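Local coordinates for protein tannase (Fusobacterium nucleatum subsp. nucleatum ATCC 25586, PDB 6YQ4) that acts as a tannase that detoxifies gallotannins, presumably by hydrolysing their ester bonds, and carries a bound magnesium ion, at residues Y46-Y57 with G108-R117; N77-G85 with R236-N244. All coordinates share one frame; numbering follows the deposited sequence.

In the fold
Interaction 1 joins two neighbouring antiparallel strands in one half of the central sheet, and interaction 2 sets the loop after strand 73-76 against the short helix 240-244. Their centres lie about 20 Å apart, yet they meet at one edge: A116 N probably donates a hydrogen bond to G85 O (2.9 Å), and Y46 CE1 packs on P84 CB at 3.4 Å. The two contacts face different sites. In interaction 1 the V110 side chain comes within about 7 Å of the magnesium ion, bound at D150, M153 and G155. In interaction 2 N244 touches S166, which, with H476 and D444, has the geometry of a probable catalytic triad.

Interaction 1: Y46-Y57 with G108-R117; sequences YQNMNIYIPEEY and GYVVAAPGAR
N50 and A113 form a hydrogen-bonded antiparallel pair: A113 N donates to N50 O (2.8 Å) and N50 N to A113 O (3.1 Å). Y52 and V111 repeat the pairing, and G115 N also donates to N48 O, just past the M49–P114 pair. The short strand axes run at 164°, close to antiparallel. Beyond the strand ends, Y57 OH donates to G108 O in the carbonyl plane, on a lone pair, at a short 2.5 Å; the oxygen also lies at the edge of the Y57 ring, near its plane. G108 itself closes helix 100-106 in a Schellman motif.

On one face M49 lies over the neighbouring strand. Its CG is anti to the backbone N (chi1 168°), and SD rests on A112 CB at 3.9 Å; I51 CG1 reaches the same methyl at 4.0 Å. Helix 134-148 covers this face, with Y145 against M49 and L139 and A142 against P114. On the other face V111 CG1 abuts the edge of the Y52 ring at CD2 (3.8 Å), under L101 of helix 100-106. At the far end Q47 NE2 lies over one face of the R117 guanidinium, the amide tilted 44° to it. Q47 NE2 and R117 NE, 3.3 Å apart, are both donors, and the D138 carboxylate engages each through a different oxygen, by hydrogen bond and salt bridge.

Strand 48-54 antiparallel to 110-114, which in turn runs parallel to 73-76, matches the antiparallel second strand of the alpha/beta-hydrolase sheet.

Interaction 2: N77-G85 with R236-N244; sequences NTVGGYMPG and RNTSAQEYN
G81 CA sits on the face of the Y243 ring, 3.5 Å from its centroid and only 10° off the ring normal, a CH-pi contact. G81 belongs to a type I' turn, G80 to M83, in the loop that follows strand 73-76; in alpha/beta hydrolases this loop commonly contributes to the oxyanion hole, though no such role is established here. On the opposite face of the same ring lies T238 CG2, offset toward the rim, so that the ring is sandwiched between the turn and its own segment.

M83 crosses Y243 at about a right angle, with M83 CG 4.1 Å from Y243 CE2. That CG is anti to the carbonyl carbon (chi1 -69°), and further bends at chi2 and chi3 fold the thioether back along 236-239, bringing M83 CE to 3.3 Å from T238 O. A240 CB packs on the backbone leading into the turn, 3.4 Å from G80 N. R119 ties the two segments together from outside, binding G81 O through NE and R236 O through NH1.

The N244 amide makes the side-chain hydrogen bond of the contact. N244 ND2 donates to V79 O at 3.1 Å; the acceptor is close to the amide plane, but the donor stands 46° above the carbonyl plane. The same amide turns its buried N244 OD1 toward G80 CA at 3.5 Å, and that oxygen has no hydrogen-bond partner in the model.

Interaction 1: Y46-Y57 with G108-R117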
loop_
_atom_site.group_PDB
_atom_site.type_symbol
_atom_site.label_atom_id
_atom_site.label_comp_id
_atom_site.label_asym_id
_atom_site.label_seq_id
_atom_site.Cartn_x
_atom_site.Cartn_y
_atom_site.Cartn_z
ATOM N N TYR A 46 -16.977 -7.523 7.418
ATOM C CA TYR A 46 -15.825 -7.039 6.674
ATOM C C TYR A 46 -15.952 -7.241 5.177
ATOM O O TYR A 46 -15.650 -6.321 4.420
ATOM C CB TYR A 46 -14.545 -7.697 7.214
ATOM C CG TYR A 46 -14.174 -7.001 8.497
ATOM C CD1 TYR A 46 -13.594 -5.741 8.452
ATOM C CD2 TYR A 46 -14.501 -7.539 9.752
ATOM C CE1 TYR A 46 -13.303 -5.048 9.593
ATOM C CE2 TYR A 46 -14.202 -6.847 10.927
ATOM C CZ TYR A 46 -13.608 -5.592 10.831
ATOM O OH TYR A 46 -13.268 -4.841 11.933
ATOM N N GLN A 47 -16.451 -8.393 4.733
ATOM C CA GLN A 47 -16.646 -8.639 3.312
ATOM C C GLN A 47 -17.943 -8.015 2.822
ATOM O O GLN A 47 -18.787 -8.712 2.256
ATOM C CB GLN A 47 -16.649 -10.137 3.010
ATOM C CG GLN A 47 -15.394 -10.888 3.451
ATOM C CD GLN A 47 -15.502 -12.387 3.197
ATOM O OE1 GLN A 47 -16.302 -13.080 3.833
ATOM N NE2 GLN A 47 -14.710 -12.889 2.245
ATOM N N ASN A 48 -18.124 -6.718 3.047
ATOM C CA ASN A 48 -19.190 -5.966 2.403
ATOM C C ASN A 48 -18.615 -4.669 1.840
ATOM O O ASN A 48 -17.488 -4.280 2.159
ATOM C CB ASN A 48 -20.335 -5.677 3.365
ATOM C CG ASN A 48 -19.947 -4.694 4.439
ATOM O OD1 ASN A 48 -19.820 -3.491 4.185
ATOM N ND2 ASN A 48 -19.763 -5.195 5.659
ATOM N N MET A 49 -19.411 -3.983 1.015
ATOM C CA MET A 49 -18.955 -2.808 0.282
ATOM C C MET A 49 -20.042 -1.738 0.208
ATOM O O MET A 49 -21.219 -2.047 0.009
ATOM C CB MET A 49 -18.518 -3.208 -1.121
ATOM C CG MET A 49 -18.284 -2.065 -2.063
ATOM S SD MET A 49 -17.580 -2.676 -3.622
ATOM C CE MET A 49 -18.740 -3.984 -4.037
ATOM N N ASN A 50 -19.629 -0.478 0.349
ATOM C CA ASN A 50 -20.500 0.682 0.203
ATOM C C ASN A 50 -20.291 1.300 -1.170
ATOM O O ASN A 50 -19.147 1.554 -1.570
ATOM C CB ASN A 50 -20.202 1.747 1.257
ATOM C CG ASN A 50 -20.522 1.294 2.648
ATOM O OD1 ASN A 50 -21.402 0.468 2.851
ATOM N ND2 ASN A 50 -19.809 1.841 3.626
ATOM N N ILE A 51 -21.387 1.579 -1.866
ATOM C CA ILE A 51 -21.350 2.202 -3.183
ATOM C C ILE A 51 -22.100 3.526 -3.116
ATOM O O ILE A 51 -23.254 3.568 -2.679
ATOM C CB ILE A 51 -21.952 1.285 -4.256
ATOM C CG1 ILE A 51 -21.097 0.030 -4.417
ATOM C CG2 ILE A 51 -22.095 2.037 -5.571
ATOM C CD1 ILE A 51 -21.632 -0.897 -5.492
ATOM N N TYR A 52 -21.439 4.601 -3.536
ATOM C CA TYR A 52 -22.015 5.938 -3.553
ATOM C C TYR A 52 -22.052 6.460 -4.983
ATOM O O TYR A 52 -21.037 6.425 -5.692
ATOM C CB TYR A 52 -21.208 6.877 -2.672
ATOM C CG TYR A 52 -21.056 6.363 -1.268
ATOM C CD1 TYR A 52 -22.137 6.361 -0.390
ATOM C CD2 TYR A 52 -19.842 5.858 -0.818
ATOM C CE1 TYR A 52 -22.006 5.896 0.897
ATOM C CE2 TYR A 52 -19.704 5.394 0.468
ATOM C CZ TYR A 52 -20.788 5.421 1.322
ATOM O OH TYR A 52 -20.648 4.951 2.600
ATOM N N ILE A 53 -23.215 6.936 -5.409
ATOM C CA ILE A 53 -23.369 7.430 -6.773
ATOM C C ILE A 53 -23.931 8.849 -6.746
ATOM O O ILE A 53 -24.936 9.101 -6.057
ATOM C CB ILE A 53 -24.273 6.497 -7.587
ATOM C CG1 ILE A 53 -23.807 5.052 -7.428
ATOM C CG2 ILE A 53 -24.340 6.946 -9.061
ATOM C CD1 ILE A 53 -24.506 4.101 -8.381
ATOM N N PRO A 54 -23.331 9.800 -7.467
ATOM C CA PRO A 54 -23.891 11.159 -7.497
ATOM C C PRO A 54 -25.344 11.182 -7.964
ATOM O O PRO A 54 -25.763 10.404 -8.827
ATOM C CB PRO A 54 -22.971 11.899 -8.469
ATOM C CG PRO A 54 -21.663 11.165 -8.366
ATOM C CD PRO A 54 -22.050 9.715 -8.192
ATOM N N GLU A 55 -26.119 12.088 -7.356
ATOM C CA GLU A 55 -27.541 12.190 -7.651
ATOM C C GLU A 55 -27.790 12.627 -9.089
ATOM O O GLU A 55 -28.821 12.274 -9.674
ATOM C CB GLU A 55 -28.198 13.152 -6.646
ATOM C CG GLU A 55 -29.707 13.411 -6.817
ATOM C CD GLU A 55 -30.586 12.179 -6.635
ATOM O OE1 GLU A 55 -30.077 11.121 -6.221
ATOM O OE2 GLU A 55 -31.803 12.268 -6.908
ATOM N N GLU A 56 -26.859 13.389 -9.672
ATOM C CA GLU A 56 -26.972 13.793 -11.073
ATOM C C GLU A 56 -27.181 12.604 -12.001
ATOM O O GLU A 56 -27.867 12.727 -13.021
ATOM C CB GLU A 56 -25.710 14.554 -11.503
ATOM C CG GLU A 56 -25.622 15.988 -11.000
ATOM C CD GLU A 56 -25.168 16.103 -9.544
ATOM O OE1 GLU A 56 -25.002 17.252 -9.083
ATOM O OE2 GLU A 56 -24.975 15.063 -8.870
ATOM N N TYR A 57 -26.594 11.452 -11.673
ATOM C CA TYR A 57 -26.580 10.286 -12.548
ATOM C C TYR A 57 -27.901 9.526 -12.554
ATOM O O TYR A 57 -28.010 8.500 -13.246
ATOM C CB TYR A 57 -25.429 9.371 -12.140
ATOM C CG TYR A 57 -24.067 10.012 -12.363
ATOM C CD1 TYR A 57 -23.938 11.178 -13.114
ATOM C CD2 TYR A 57 -22.919 9.451 -11.829
ATOM C CE1 TYR A 57 -22.707 11.767 -13.312
ATOM C CE2 TYR A 57 -21.680 10.026 -12.033
ATOM C CZ TYR A 57 -21.580 11.184 -12.771
ATOM O OH TYR A 57 -20.343 11.752 -12.964
ATOM N N GLY A 108 -17.477 13.887 -9.613
ATOM C CA GLY A 108 -18.293 13.094 -10.512
ATOM C C GLY A 108 -17.947 11.622 -10.620
ATOM O O GLY A 108 -18.451 10.960 -11.534
ATOM N N TYR A 109 -17.106 11.092 -9.731
ATOM C CA TYR A 109 -16.816 9.659 -9.707
ATOM C C TYR A 109 -17.918 8.883 -8.998
ATOM O O TYR A 109 -18.526 9.363 -8.039
ATOM C CB TYR A 109 -15.487 9.372 -8.999
ATOM C CG TYR A 109 -14.304 9.940 -9.716
ATOM C CD1 TYR A 109 -13.990 11.286 -9.615
ATOM C CD2 TYR A 109 -13.519 9.145 -10.521
ATOM C CE1 TYR A 109 -12.917 11.824 -10.302
ATOM C CE2 TYR A 109 -12.439 9.679 -11.215
ATOM C CZ TYR A 109 -12.146 11.012 -11.100
ATOM O OH TYR A 109 -11.075 11.531 -11.783
ATOM N N VAL A 110 -18.167 7.671 -9.471
ATOM C CA VAL A 110 -18.853 6.684 -8.651
ATOM C C VAL A 110 -17.860 6.133 -7.632
ATOM O O VAL A 110 -16.680 5.919 -7.930
ATOM C CB VAL A 110 -19.461 5.572 -9.525
ATOM C CG1 VAL A 110 -19.790 4.345 -8.678
ATOM C CG2 VAL A 110 -20.710 6.067 -10.220
ATOM N N VAL A 111 -18.318 5.937 -6.404
ATOM C CA VAL A 111 -17.459 5.462 -5.329
ATOM C C VAL A 111 -17.937 4.086 -4.909
ATOM O O VAL A 111 -19.097 3.918 -4.513
ATOM C CB VAL A 111 -17.458 6.425 -4.140
ATOM C CG1 VAL A 111 -16.671 5.810 -2.976
ATOM C CG2 VAL A 111 -16.864 7.754 -4.565
ATOM N N ALA A 112 -17.053 3.099 -5.023
ATOM C CA ALA A 112 -17.263 1.764 -4.477
ATOM C C ALA A 112 -16.121 1.533 -3.506
ATOM O O ALA A 112 -14.954 1.536 -3.910
ATOM C CB ALA A 112 -17.301 0.698 -5.569
ATOM N N ALA A 113 -16.454 1.380 -2.228
ATOM C CA ALA A 113 -15.468 1.323 -1.145
ATOM C C ALA A 113 -15.614 0.001 -0.396
ATOM O O ALA A 113 -16.506 -0.135 0.468
ATOM C CB ALA A 113 -15.650 2.508 -0.188
ATOM N N PRO A 114 -14.777 -0.993 -0.675
ATOM C CA PRO A 114 -14.948 -2.297 -0.037
ATOM C C PRO A 114 -14.263 -2.368 1.315
ATOM O O PRO A 114 -13.176 -1.810 1.518
ATOM C CB PRO A 114 -14.255 -3.240 -1.013
ATOM C CG PRO A 114 -13.087 -2.424 -1.438
ATOM C CD PRO A 114 -13.597 -0.990 -1.555
ATOM N N GLY A 115 -14.912 -3.087 2.248
ATOM C CA GLY A 115 -14.185 -3.637 3.364
ATOM C C GLY A 115 -13.454 -4.906 2.956
ATOM O O GLY A 115 -13.679 -5.457 1.876
ATOM N N ALA A 116 -12.574 -5.370 3.846
ATOM C CA ALA A 116 -11.753 -6.550 3.605
ATOM C C ALA A 116 -11.306 -7.121 4.942
ATOM O O ALA A 116 -11.116 -6.379 5.912
ATOM C CB ALA A 116 -10.527 -6.219 2.732
ATOM N N ARG A 117 -11.138 -8.447 4.980
ATOM C CA ARG A 117 -10.639 -9.112 6.178
ATOM C C ARG A 117 -9.176 -8.762 6.412
ATOM O O ARG A 117 -8.473 -8.281 5.528
ATOM C CB ARG A 117 -10.775 -10.632 6.078
ATOM C CG ARG A 117 -12.190 -11.153 5.870
ATOM C CD ARG A 117 -12.162 -12.634 5.519
ATOM N NE ARG A 117 -11.921 -12.826 4.093
ATOM C CZ ARG A 117 -11.519 -13.969 3.551
ATOM N NH1 ARG A 117 -11.327 -15.031 4.320
ATOM N NH2 ARG A 117 -11.321 -14.051 2.240
#

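Interaction 2: N77-G85 with R236-N244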
loop_
_atom_site.group_PDB
_atom_site.type_symbol
_atom_site.label_atom_id
_atom_site.label_comp_id
_atom_site.label_asym_id
_atom_site.label_seq_id
_atom_site.Cartn_x
_atom_site.Cartn_y
_atom_site.Cartn_z
ATOM N N ASN A 77 -9.722 1.432 -0.368
ATOM C CA ASN A 77 -9.756 0.507 0.763
ATOM C C ASN A 77 -9.168 1.183 1.999
ATOM O O ASN A 77 -8.435 2.166 1.895
ATOM C CB ASN A 77 -9.029 -0.822 0.441
ATOM C CG ASN A 77 -7.513 -0.758 0.637
ATOM O OD1 ASN A 77 -7.039 -0.708 1.768
ATOM N ND2 ASN A 77 -6.739 -0.820 -0.479
ATOM N N THR A 78 -9.518 0.662 3.181
ATOM C CA THR A 78 -9.173 1.314 4.443
ATOM C C THR A 78 -8.160 0.529 5.267
ATOM O O THR A 78 -7.957 0.848 6.450
ATOM C CB THR A 78 -10.432 1.582 5.290
ATOM O OG1 THR A 78 -10.973 0.354 5.802
ATOM C CG2 THR A 78 -11.505 2.309 4.463
ATOM N N VAL A 79 -7.505 -0.464 4.666
ATOM C CA VAL A 79 -6.640 -1.390 5.394
ATOM C C VAL A 79 -5.378 -0.681 5.878
ATOM O O VAL A 79 -4.734 0.072 5.135
ATOM C CB VAL A 79 -6.285 -2.577 4.492
ATOM C CG1 VAL A 79 -5.155 -3.410 5.089
ATOM C CG2 VAL A 79 -7.530 -3.395 4.194
ATOM N N GLY A 80 -5.039 -0.897 7.138
ATOM C CA GLY A 80 -3.736 -0.525 7.653
ATOM C C GLY A 80 -3.216 -1.651 8.522
ATOM O O GLY A 80 -3.983 -2.379 9.159
ATOM N N GLY A 81 -1.902 -1.810 8.523
ATOM C CA GLY A 81 -1.288 -2.839 9.327
ATOM C C GLY A 81 -1.596 -4.256 8.897
ATOM O O GLY A 81 -1.167 -5.201 9.571
ATOM N N TYR A 82 -2.293 -4.433 7.784
ATOM C CA TYR A 82 -2.808 -5.716 7.331
ATOM C C TYR A 82 -3.886 -6.229 8.260
ATOM O O TYR A 82 -4.148 -7.438 8.314
ATOM C CB TYR A 82 -1.686 -6.755 7.151
ATOM C CG TYR A 82 -0.860 -6.467 5.926
ATOM C CD1 TYR A 82 -1.353 -6.731 4.644
ATOM C CD2 TYR A 82 0.397 -5.886 6.038
ATOM C CE1 TYR A 82 -0.607 -6.431 3.513
ATOM C CE2 TYR A 82 1.149 -5.580 4.906
ATOM C CZ TYR A 82 0.657 -5.871 3.649
ATOM O OH TYR A 82 1.434 -5.582 2.534
ATOM N N MET A 83 -4.510 -5.318 8.976
ATOM C CA MET A 83 -5.623 -5.516 9.887
ATOM C C MET A 83 -6.933 -5.395 9.125
ATOM O O MET A 83 -6.988 -4.773 8.059
ATOM C CB MET A 83 -5.557 -4.478 11.005
ATOM C CG MET A 83 -4.401 -4.695 11.942
ATOM S SD MET A 83 -4.761 -6.051 13.086
ATOM C CE MET A 83 -6.059 -5.336 14.068
ATOM N N PRO A 84 -8.013 -5.977 9.645
ATOM C CA PRO A 84 -9.320 -5.843 8.981
ATOM C C PRO A 84 -9.700 -4.384 8.757
ATOM O O PRO A 84 -9.566 -3.539 9.647
ATOM C CB PRO A 84 -10.287 -6.508 9.973
ATOM C CG PRO A 84 -9.436 -7.385 10.813
ATOM C CD PRO A 84 -8.115 -6.692 10.927
ATOM N N GLY A 85 -10.225 -4.098 7.576
ATOM C CA GLY A 85 -10.622 -2.732 7.296
ATOM C C GLY A 85 -12.046 -2.594 6.822
ATOM O O GLY A 85 -12.442 -3.218 5.834
ATOM N N ARG A 236 0.161 -6.104 18.508
ATOM C CA ARG A 236 -0.590 -7.054 17.699
ATOM C C ARG A 236 -1.955 -6.499 17.335
ATOM O O ARG A 236 -2.467 -6.763 16.240
ATOM C CB ARG A 236 -0.740 -8.387 18.450
ATOM C CG ARG A 236 -1.743 -9.340 17.796
ATOM C CD ARG A 236 -1.842 -10.657 18.538
ATOM N NE ARG A 236 -2.572 -11.681 17.780
ATOM C CZ ARG A 236 -3.901 -11.769 17.723
ATOM N NH1 ARG A 236 -4.661 -10.873 18.348
ATOM N NH2 ARG A 236 -4.479 -12.749 17.034
ATOM N N ASN A 237 -2.523 -5.674 18.217
ATOM C CA ASN A 237 -3.928 -5.312 18.184
ATOM C C ASN A 237 -4.165 -3.862 17.786
ATOM O O ASN A 237 -5.283 -3.354 17.951
ATOM C CB ASN A 237 -4.530 -5.623 19.542
ATOM C CG ASN A 237 -4.288 -7.072 19.947
ATOM O OD1 ASN A 237 -4.839 -7.990 19.335
ATOM N ND2 ASN A 237 -3.426 -7.284 20.948
ATOM N N THR A 238 -3.142 -3.198 17.254
ATOM C CA THR A 238 -3.281 -1.857 16.704
ATOM C C THR A 238 -4.265 -1.860 15.535
ATOM O O THR A 238 -4.155 -2.673 14.614
ATOM C CB THR A 238 -1.899 -1.368 16.260
ATOM O OG1 THR A 238 -0.996 -1.419 17.378
ATOM C CG2 THR A 238 -1.948 0.053 15.676
ATOM N N SER A 239 -5.236 -0.959 15.574
ATOM C CA SER A 239 -6.232 -0.908 14.509
ATOM C C SER A 239 -5.641 -0.305 13.230
ATOM O O SER A 239 -4.578 0.325 13.236
ATOM C CB SER A 239 -7.441 -0.089 14.946
ATOM O OG SER A 239 -7.120 1.286 14.891
ATOM N N ALA A 240 -6.365 -0.513 12.123
ATOM C CA ALA A 240 -6.000 0.031 10.813
ATOM C C ALA A 240 -5.728 1.537 10.856
ATOM O O ALA A 240 -4.672 2.011 10.416
ATOM C CB ALA A 240 -7.121 -0.268 9.806
ATOM N N GLN A 241 -6.699 2.302 11.363
ATOM C CA GLN A 241 -6.605 3.759 11.414
ATOM C C GLN A 241 -5.338 4.230 12.128
ATOM O O GLN A 241 -4.694 5.191 11.688
ATOM C CB GLN A 241 -7.852 4.321 12.090
ATOM C CG GLN A 241 -9.181 3.606 11.721
ATOM C CD GLN A 241 -9.360 2.211 12.354
ATOM O OE1 GLN A 241 -9.438 1.198 11.657
ATOM N NE2 GLN A 241 -9.430 2.167 13.679
ATOM N N GLU A 242 -4.950 3.565 13.224
ATOM C CA GLU A 242 -3.759 4.009 13.937
ATOM C C GLU A 242 -2.474 3.686 13.205
ATOM O O GLU A 242 -1.433 4.245 13.555
ATOM C CB GLU A 242 -3.674 3.394 15.332
ATOM C CG GLU A 242 -4.988 3.278 16.063
ATOM C CD GLU A 242 -4.830 2.576 17.396
ATOM O OE1 GLU A 242 -3.695 2.540 17.913
ATOM O OE2 GLU A 242 -5.835 2.058 17.928
ATOM N N TYR A 243 -2.494 2.774 12.239
ATOM C CA TYR A 243 -1.283 2.553 11.462
ATOM C C TYR A 243 -1.087 3.638 10.411
ATOM O O TYR A 243 0.056 3.975 10.070
ATOM C CB TYR A 243 -1.355 1.220 10.748
ATOM C CG TYR A 243 -0.954 0.029 11.542
ATOM C CD1 TYR A 243 0.374 -0.300 11.675
ATOM C CD2 TYR A 243 -1.911 -0.802 12.100
ATOM C CE1 TYR A 243 0.755 -1.399 12.372
ATOM C CE2 TYR A 243 -1.549 -1.899 12.793
ATOM C CZ TYR A 243 -0.216 -2.199 12.931
ATOM O OH TYR A 243 0.152 -3.305 13.625
ATOM N N ASN A 244 -2.197 4.166 9.889
ATOM C CA ASN A 244 -2.274 5.011 8.702
ATOM C C ASN A 244 -2.411 6.496 9.013
ATOM O O ASN A 244 -1.975 7.326 8.213
ATOM C CB ASN A 244 -3.465 4.574 7.843
ATOM C CG ASN A 244 -3.212 3.262 7.119
ATOM O OD1 ASN A 244 -2.161 2.634 7.277
ATOM N ND2 ASN A 244 -4.175 2.834 6.336
HETATM O O HOH W 1 -7.174 2.904 7.510
#